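Local coordinates for Dot/Icm T4SS effector (Legionella pneumophila subsp. pneumophila, PDB 4HFV), which is a putative effector of the Dot/Icm type IV secretion system, of unknown molecular function, and binds succinate at its subunit interface in the crystal, at residues A[172-175]-A[176-180]. Sequence-based numbering, arbitrary orientation.
Sequences VHKL and RHEII. With SIN (succinic acid), chain C.
Val172 and Arg176, one helical turn apart, point the same way and pack side by side. The methyl CG1 of Val172 sits over the centre of one guanidinium face, 3.6 Å from CZ of Arg176. With the arginine extended from CG to NE, its chain runs past the valine; the methyl covers that face, and the polar contact is made at the edge.

At that edge, close to the guanidinium plane, Arg176 NH1 donates to O1 of a bound succinic acid, probably from the crystallisation liquor, at 2.8 Å. His173 grips the other oxygen of the same carboxylate: its ND1 lies 2.9 Å from succinate O2, which is in the ring plane, and the N-H points almost straight at it (173°). A positively charged arginine here would favour the ionised carboxylate. Ser169, near His173, also belongs to the succinate site seen in this protein. His173 and Arg176 of the second subunit also bond the succinate, which therefore bridges the two copies; the other ring nitrogen of His173, NE2, is bonded to Asp170 of the second subunit, and the two His173 rings stack.

Val172, His173 and Arg176 all lie on helix 161-188, where i to i+4 backbone bonds set the spacing: Arg176 N to Val172 O measures 2.8 Å and Ile179 N to Leu175 O 2.9 Å. Val172 and Leu175 also touch helix 120-136, through Tyr127 and Leu123.

Lys174 and Glu178 form an i to i+4 salt bridge, with NZ of the lysine 2.8 Å from OE2 of the glutamate and nearly in line with its C-O bond. A bend at the end of the lysine chain (chi4 -73°) brings the ammonium to that oxygen, while lysine CG lies 3.5 Å from the same OE2.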
loop_
_atom_site.group_PDB
_atom_site.type_symbol
_atom_site.label_atom_id
_atom_site.label_comp_id
_atom_site.label_asym_id
_atom_site.label_seq_id
_atom_site.Cartn_x
_atom_site.Cartn_y
_atom_site.Cartn_z
ATOM N N VAL A 172 4.789 3.009 5.365
ATOM C CA VAL A 172 3.648 2.118 5.464
ATOM C C VAL A 172 3.967 0.783 4.771
ATOM O O VAL A 172 3.748 -0.280 5.360
ATOM C CB VAL A 172 2.377 2.752 4.822
ATOM C CG1 VAL A 172 1.239 1.748 4.675
ATOM C CG2 VAL A 172 1.913 3.927 5.624
ATOM N N HIS A 173 4.501 0.839 3.547
ATOM C CA HIS A 173 4.793 -0.388 2.796
ATOM C C HIS A 173 5.765 -1.298 3.603
ATOM O O HIS A 173 5.590 -2.527 3.672
ATOM C CB HIS A 173 5.417 -0.070 1.451
ATOM C CG HIS A 173 5.748 -1.289 0.656
ATOM N ND1 HIS A 173 4.819 -2.261 0.366
ATOM C CD2 HIS A 173 6.909 -1.697 0.088
ATOM C CE1 HIS A 173 5.390 -3.211 -0.348
ATOM N NE2 HIS A 173 6.664 -2.902 -0.510
ATOM N N LYS A 174 6.797 -0.688 4.181
ATOM C CA LYS A 174 7.829 -1.404 4.941
ATOM C C LYS A 174 7.214 -1.976 6.221
ATOM O O LYS A 174 7.427 -3.151 6.562
ATOM C CB LYS A 174 9.004 -0.472 5.259
ATOM C CG LYS A 174 10.153 -1.140 6.055
ATOM C CD LYS A 174 11.420 -0.308 5.988
ATOM C CE LYS A 174 12.663 -1.096 6.424
ATOM N NZ LYS A 174 12.692 -1.312 7.896
ATOM N N LEU A 175 6.391 -1.167 6.891
ATOM C CA LEU A 175 5.711 -1.622 8.098
ATOM C C LEU A 175 4.782 -2.813 7.825
ATOM O O LEU A 175 4.835 -3.838 8.558
ATOM C CB LEU A 175 4.988 -0.449 8.798
ATOM C CG LEU A 175 5.886 0.608 9.468
ATOM C CD1 LEU A 175 5.067 1.855 9.683
ATOM C CD2 LEU A 175 6.443 0.110 10.785
ATOM N N ARG A 176 3.990 -2.745 6.752
ATOM C CA ARG A 176 3.125 -3.854 6.383
ATOM C C ARG A 176 3.925 -5.098 6.024
ATOM O O ARG A 176 3.544 -6.212 6.409
ATOM C CB ARG A 176 2.168 -3.460 5.248
ATOM C CG ARG A 176 1.067 -2.603 5.772
ATOM C CD ARG A 176 0.079 -2.148 4.759
ATOM N NE ARG A 176 -0.878 -1.212 5.369
ATOM C CZ ARG A 176 -1.670 -0.407 4.657
ATOM N NH1 ARG A 176 -1.635 -0.452 3.335
ATOM N NH2 ARG A 176 -2.505 0.429 5.255
ATOM N N HIS A 177 5.063 -4.902 5.352
ATOM C CA HIS A 177 5.989 -6.005 5.082
ATOM C C HIS A 177 6.413 -6.676 6.394
ATOM O O HIS A 177 6.366 -7.908 6.534
ATOM C CB HIS A 177 7.186 -5.479 4.288
ATOM C CG HIS A 177 8.157 -6.533 3.860
ATOM N ND1 HIS A 177 8.179 -7.043 2.580
ATOM C CD2 HIS A 177 9.150 -7.159 4.533
ATOM C CE1 HIS A 177 9.138 -7.950 2.486
ATOM N NE2 HIS A 177 9.739 -8.044 3.657
ATOM N N GLU A 178 6.816 -5.860 7.365
ATOM C CA GLU A 178 7.351 -6.400 8.614
ATOM C C GLU A 178 6.295 -7.143 9.410
ATOM O O GLU A 178 6.584 -8.161 10.036
ATOM C CB GLU A 178 7.978 -5.291 9.458
ATOM C CG GLU A 178 9.149 -4.629 8.784
ATOM C CD GLU A 178 9.708 -3.463 9.583
ATOM O OE1 GLU A 178 9.191 -3.194 10.692
ATOM O OE2 GLU A 178 10.673 -2.819 9.097
ATOM N N ILE A 179 5.073 -6.635 9.376
ATOM C CA ILE A 179 3.945 -7.276 10.051
ATOM C C ILE A 179 3.670 -8.664 9.494
ATOM O O ILE A 179 3.416 -9.637 10.234
ATOM C CB ILE A 179 2.692 -6.386 9.936
ATOM C CG1 ILE A 179 2.834 -5.185 10.896
ATOM C CG2 ILE A 179 1.412 -7.143 10.267
ATOM C CD1 ILE A 179 1.821 -4.088 10.622
ATOM N N ILE A 180 3.698 -8.743 8.176
ATOM C CA ILE A 180 3.583 -10.051 7.488
ATOM C C ILE A 180 4.691 -10.995 7.901
ATOM O O ILE A 180 4.442 -12.156 8.262
ATOM C CB ILE A 180 3.575 -9.855 5.969
ATOM C CG1 ILE A 180 2.191 -9.380 5.524
ATOM C CG2 ILE A 180 3.875 -11.174 5.220
ATOM C CD1 ILE A 180 2.201 -8.663 4.182
HETATM C C1 SIN C . 1.153 -1.664 0.772
HETATM O O1 SIN C . 0.193 -1.626 1.508
HETATM O O2 SIN C . 2.033 -2.422 1.051
HETATM C C2 SIN C . 1.228 -0.788 -0.432
HETATM C C3 SIN C . 1.444 0.628 0.033
HETATM C C4 SIN C . 1.102 1.520 -1.110
HETATM O O3 SIN C . -0.036 1.576 -1.515
HETATM O O4 SIN C . 1.915 2.198 -1.665
#